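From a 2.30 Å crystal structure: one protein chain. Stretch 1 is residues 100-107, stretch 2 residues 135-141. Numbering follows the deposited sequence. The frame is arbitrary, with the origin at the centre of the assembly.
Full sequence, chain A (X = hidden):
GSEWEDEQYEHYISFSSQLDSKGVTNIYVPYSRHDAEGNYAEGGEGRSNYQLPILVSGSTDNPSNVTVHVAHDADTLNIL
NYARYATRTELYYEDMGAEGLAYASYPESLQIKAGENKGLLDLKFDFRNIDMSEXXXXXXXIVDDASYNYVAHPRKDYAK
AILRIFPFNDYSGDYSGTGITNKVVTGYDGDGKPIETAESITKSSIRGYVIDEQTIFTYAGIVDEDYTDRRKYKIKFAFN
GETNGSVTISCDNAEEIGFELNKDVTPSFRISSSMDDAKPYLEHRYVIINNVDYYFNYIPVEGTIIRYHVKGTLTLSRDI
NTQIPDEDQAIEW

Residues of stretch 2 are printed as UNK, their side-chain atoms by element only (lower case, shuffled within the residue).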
ATOM      1  N   GLY A 100      24.496  -5.192 -33.686  1.00 45.10           N
ATOM      2  CA  GLY A 100      24.923  -4.179 -34.646  1.00 45.31           C
ATOM      3  C   GLY A 100      24.868  -2.735 -34.195  1.00 49.61           C
ATOM      4  O   GLY A 100      25.442  -1.872 -34.868  1.00 49.82           O
ATOM      5  N   LEU A 101      24.120  -2.439 -33.102  1.00 46.15           N
ATOM      6  CA  LEU A 101      24.012  -1.052 -32.605  1.00 45.57           C
ATOM      7  C   LEU A 101      25.324  -0.662 -31.963  1.00 52.66           C
ATOM      8  O   LEU A 101      26.050  -1.506 -31.427  1.00 54.58           O
ATOM      9  CB  LEU A 101      22.831  -0.843 -31.630  1.00 43.75           C
ATOM     10  CG  LEU A 101      21.423  -1.082 -32.204  1.00 48.27           C
ATOM     11  CD1 LEU A 101      20.367  -0.781 -31.202  1.00 45.59           C
ATOM     12  CD2 LEU A 101      21.154  -0.209 -33.385  1.00 52.61           C
ATOM     13  N   ALA A 102      25.667   0.582 -32.082  1.00 50.37           N
ATOM     14  CA  ALA A 102      26.938   1.038 -31.553  1.00 51.04           C
ATOM     15  C   ALA A 102      26.726   2.161 -30.526  1.00 48.16           C
ATOM     16  O   ALA A 102      27.583   3.023 -30.356  1.00 44.22           O
ATOM     17  CB  ALA A 102      27.833   1.495 -32.702  1.00 53.69           C
ATOM     18  N   TYR A 103      25.584   2.097 -29.807  1.00 42.39           N
ATOM     19  CA  TYR A 103      25.249   3.080 -28.798  1.00 40.49           C
ATOM     20  C   TYR A 103      25.883   2.740 -27.485  1.00 43.68           C
ATOM     21  O   TYR A 103      26.350   3.634 -26.802  1.00 44.10           O
ATOM     22  CB  TYR A 103      23.732   3.192 -28.635  1.00 40.03           C
ATOM     23  CG  TYR A 103      23.034   3.859 -29.798  1.00 39.77           C
ATOM     24  CD1 TYR A 103      23.511   5.052 -30.335  1.00 40.36           C
ATOM     25  CD2 TYR A 103      21.876   3.311 -30.350  1.00 40.33           C
ATOM     26  CE1 TYR A 103      22.866   5.675 -31.400  1.00 40.93           C
ATOM     27  CE2 TYR A 103      21.204   3.944 -31.397  1.00 41.24           C
ATOM     28  CZ  TYR A 103      21.699   5.131 -31.911  1.00 46.47           C
ATOM     29  OH  TYR A 103      21.066   5.742 -32.963  1.00 49.53           O
ATOM     30  N   ALA A 104      25.938   1.451 -27.149  1.00 39.88           N
ATOM     31  CA  ALA A 104      26.413   0.998 -25.868  1.00 39.12           C
ATOM     32  C   ALA A 104      27.287  -0.233 -25.947  1.00 44.79           C
ATOM     33  O   ALA A 104      27.029  -1.139 -26.733  1.00 44.98           O
ATOM     34  CB  ALA A 104      25.209   0.678 -24.998  1.00 39.05           C
ATOM     35  N   SER A 105      28.268  -0.296 -25.062  1.00 41.73           N
ATOM     36  CA  SER A 105      29.114  -1.454 -24.853  1.00 42.76           C
ATOM     37  C   SER A 105      29.330  -1.615 -23.339  1.00 49.25           C
ATOM     38  O   SER A 105      29.194  -0.644 -22.581  1.00 49.16           O
ATOM     39  CB  SER A 105      30.431  -1.320 -25.604  1.00 46.65           C
ATOM     40  OG  SER A 105      31.198  -0.273 -25.042  1.00 64.98           O
ATOM     41  N   TYR A 106      29.643  -2.830 -22.905  1.00 46.34           N
ATOM     42  CA  TYR A 106      29.901  -3.154 -21.503  1.00 47.33           C
ATOM     43  C   TYR A 106      30.683  -4.484 -21.423  1.00 52.99           C
ATOM     44  O   TYR A 106      30.547  -5.330 -22.324  1.00 51.07           O
ATOM     45  CB  TYR A 106      28.575  -3.236 -20.672  1.00 47.85           C
ATOM     46  CG  TYR A 106      27.517  -4.123 -21.301  1.00 49.05           C
ATOM     47  CD1 TYR A 106      26.649  -3.627 -22.267  1.00 50.79           C
ATOM     48  CD2 TYR A 106      27.425  -5.475 -20.974  1.00 49.29           C
ATOM     49  CE1 TYR A 106      25.754  -4.463 -22.932  1.00 52.06           C
ATOM     50  CE2 TYR A 106      26.511  -6.315 -21.610  1.00 48.93           C
ATOM     51  CZ  TYR A 106      25.687  -5.806 -22.597  1.00 57.35           C
ATOM     52  OH  TYR A 106      24.794  -6.625 -23.241  1.00 61.09           O
ATOM     53  N   PRO A 107      31.472  -4.724 -20.352  1.00 50.24           N
ATOM     54  CA  PRO A 107      32.121  -6.037 -20.246  1.00 51.45           C
ATOM     55  C   PRO A 107      31.078  -7.119 -20.002  1.00 55.63           C
ATOM     56  O   PRO A 107      30.045  -6.843 -19.393  1.00 53.89           O
ATOM     57  CB  PRO A 107      33.073  -5.891 -19.060  1.00 54.03           C
ATOM     58  CG  PRO A 107      32.587  -4.733 -18.296  1.00 57.54           C
ATOM     59  CD  PRO A 107      31.752  -3.868 -19.182  1.00 51.55           C
ATOM     60  N   UNK A 135      12.377   5.055 -27.634  1.00 45.66           N
ATOM     61  CA  UNK A 135      12.510   5.077 -26.171  1.00 43.05           C
ATOM     62  C   UNK A 135      13.615   4.066 -25.825  1.00 44.02           C
ATOM     63  O   UNK A 135      13.330   2.940 -25.416  1.00 42.74           O
ATOM     64  c   UNK A 135       8.214   4.715 -24.428  1.00 51.65           C
ATOM     65  c   UNK A 135      11.135   4.765 -25.536  1.00 45.72           C
ATOM     66  c   UNK A 135      10.041   5.812 -25.882  1.00 48.32           C
ATOM     67  n   UNK A 135       6.747   4.478 -24.343  1.00 74.11           N
ATOM     68  c   UNK A 135       8.593   5.273 -25.784  1.00 47.32           C
ATOM     69  N   UNK A 136      14.882   4.446 -26.134  1.00 39.06           N
ATOM     70  CA  UNK A 136      16.063   3.587 -26.014  1.00 37.10           C
ATOM     71  C   UNK A 136      16.247   3.080 -24.599  1.00 40.66           C
ATOM     72  O   UNK A 136      16.285   3.860 -23.654  1.00 39.42           O
ATOM     73  c   UNK A 136      17.336   4.289 -26.493  1.00 34.84           C
ATOM     74  c   UNK A 136      17.318   5.742 -28.614  1.00 39.12           C
ATOM     75  c   UNK A 136      17.581   3.558 -31.489  1.00 40.64           C
ATOM     76  c   UNK A 136      17.648   2.183 -31.461  1.00 40.87           C
ATOM     77  n   UNK A 136      17.411   5.567 -29.978  1.00 39.17           N
ATOM     78  c   UNK A 136      17.441   3.541 -29.026  1.00 36.46           C
ATOM     79  c   UNK A 136      17.483   4.228 -30.256  1.00 40.65           C
ATOM     80  c   UNK A 136      17.368   4.534 -27.985  1.00 36.49           C
ATOM     81  c   UNK A 136      17.626   1.474 -30.254  1.00 39.88           C
ATOM     82  c   UNK A 136      17.528   2.136 -29.036  1.00 38.27           C
ATOM     83  N   UNK A 137      16.376   1.765 -24.478  1.00 36.84           N
ATOM     84  CA  UNK A 137      16.554   1.060 -23.223  1.00 36.83           C
ATOM     85  C   UNK A 137      17.715   0.060 -23.383  1.00 41.34           C
ATOM     86  O   UNK A 137      17.823  -0.594 -24.433  1.00 41.05           O
ATOM     87  c   UNK A 137      15.199   0.347 -22.867  1.00 40.29           C
ATOM     88  c   UNK A 137      14.279   1.269 -22.099  1.00 39.62           C
ATOM     89  c   UNK A 137      15.392  -0.954 -22.113  1.00 40.58           C
ATOM     90  N   UNK A 138      18.529  -0.110 -22.326  1.00 34.73           N
ATOM     91  CA  UNK A 138      19.572  -1.117 -22.357  1.00 34.33           C
ATOM     92  C   UNK A 138      19.156  -2.239 -21.410  1.00 38.85           C
ATOM     93  O   UNK A 138      19.196  -2.025 -20.193  1.00 37.55           O
ATOM     94  c   UNK A 138      22.133  -1.504 -21.984  1.00 36.91           C
ATOM     95  c   UNK A 138      20.950  -0.524 -21.989  1.00 33.81           C
ATOM     96  c   UNK A 138      23.413  -0.814 -21.440  1.00 36.50           C
ATOM     97  c   UNK A 138      22.361  -2.096 -23.376  1.00 35.85           C
ATOM     98  N   UNK A 139      18.710  -3.423 -21.928  1.00 37.32           N
ATOM     99  CA  UNK A 139      18.275  -4.509 -21.020  1.00 36.66           C
ATOM    100  C   UNK A 139      19.424  -5.475 -20.660  1.00 39.71           C
ATOM    101  O   UNK A 139      20.062  -6.018 -21.546  1.00 39.98           O
ATOM    102  c   UNK A 139      18.554  -3.819 -23.349  1.00 38.39           C
ATOM    103  c   UNK A 139      17.174  -5.196 -21.825  1.00 38.74           C
ATOM    104  c   UNK A 139      17.591  -5.013 -23.305  1.00 42.10           C
ATOM    105  N   UNK A 140      19.684  -5.684 -19.354  1.00 35.97           N
ATOM    106  CA  UNK A 140      20.782  -6.528 -18.866  1.00 37.33           C
ATOM    107  C   UNK A 140      20.319  -7.521 -17.832  1.00 40.80           C
ATOM    108  O   UNK A 140      19.361  -7.268 -17.121  1.00 41.81           O
ATOM    109  c   UNK A 140      21.915  -5.666 -18.219  1.00 38.21           C
ATOM    110  c   UNK A 140      23.432  -5.081 -20.117  1.00 47.02           C
ATOM    111  c   UNK A 140      23.217  -3.523 -18.214  1.00 43.16           C
ATOM    112  c   UNK A 140      22.507  -4.535 -19.072  1.00 43.04           C
ATOM    113  N   UNK A 141      21.062  -8.616 -17.684  1.00 38.50           N
ATOM    114  CA  UNK A 141      20.777  -9.617 -16.667  1.00 39.38           C
ATOM    115  C   UNK A 141      22.063 -10.180 -16.100  1.00 45.49           C
ATOM    116  O   UNK A 141      23.085 -10.223 -16.793  1.00 43.16           O
ATOM    117  c   UNK A 141      20.570 -11.504 -18.388  1.00 50.14           C
ATOM    118  c   UNK A 141      19.901 -10.755 -17.243  1.00 40.07           C
ATOM    119  n   UNK A 141      19.100 -13.420 -18.181  1.00 53.25           N
ATOM    120  c   UNK A 141      19.749 -12.612 -19.006  1.00 63.36           C
ATOM    121  o   UNK A 141      19.734 -12.786 -20.236  1.00 57.21           O
TER
HETATM  122  O   HOH W   1      18.594   6.408 -32.823  1.00 35.06           O

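Position 135 carries five side-chain atoms, four carbons in an unbranched row ending in a nitrogen. Nothing on stretch 1 comes near; the side chain is out of reach of stretch 1. A linear chain with a terminal nitrogen is lysine, K135, and its NZ is hydrogen-bonded elsewhere in the structure.

Position 136 has ten side-chain atoms: one carbon, then fused five- and six-membered rings holding eight carbons and one nitrogen. The ring system lies against L101 and Y103. Only an indole fits, so this is W136. Its CZ3 is 3.7 Å from L101 CD1, and its CZ2 is 3.6 Å from Y103 CE2. The Y103 ring presents its edge to the face of the six-membered ring of W136, with centroids 5.1 Å apart and planes at 61°. A water joins the same pair: its oxygen lies 2.6 Å from Y103 OH and accepts a weak hydrogen bond from W136 NE1 at 3.2 Å.

Position 137 shows three carbons, one carrying the other two, and the side chain makes no contact with stretch 1. Branching at the first carbon identifies V137.

Position 138 has four carbons, forked at the second, and reaches both A104 and Y106. The fork distinguishes leucine from isoleucine, giving L138. With chi1 t and chi2 p, it places CD2 4.3 Å from A104 CB and CD1 4.2 Å from Y106 CE1, so the two methyls together pack against A104 and Y106.

Position 139 has three carbons closing a ring onto the backbone nitrogen, the signature of proline. The CA-to-CB bond of P139 points away from stretch 1.

Position 140 again has four carbons forked at the second, one of them lying over the Y106 ring. This is L140. Its CD2 sits 3.4 Å from Y106 CZ and 3.6 Å from the ring centroid, 21° off the normal, a CH-pi contact over the face.

Position 141 has three carbons, the third bearing one oxygen and one nitrogen, with no contact across the interface. That composition is glutamine, Q141.

The contact follows strand alternation: the CA-to-CB bonds of 136, 138 and 140 point toward stretch 1, while 135, 137, 139 and 141 make no contact with it. The CA atoms of A104 and L138 are 8.0 Å apart and no direct hydrogen bond crosses, so side-chain packing, rather than backbone pairing, joins the stretches. Together they bury 297 Å², with the Y103 edge on the W136 face, L140 CD2 over the Y106 face, aliphatic contacts from L101 to W136 and from L138 to A104 and Y106, and one water bridging the Y103–W136 pair.

Stretch 2, residues 135-141: KWVLPLQ
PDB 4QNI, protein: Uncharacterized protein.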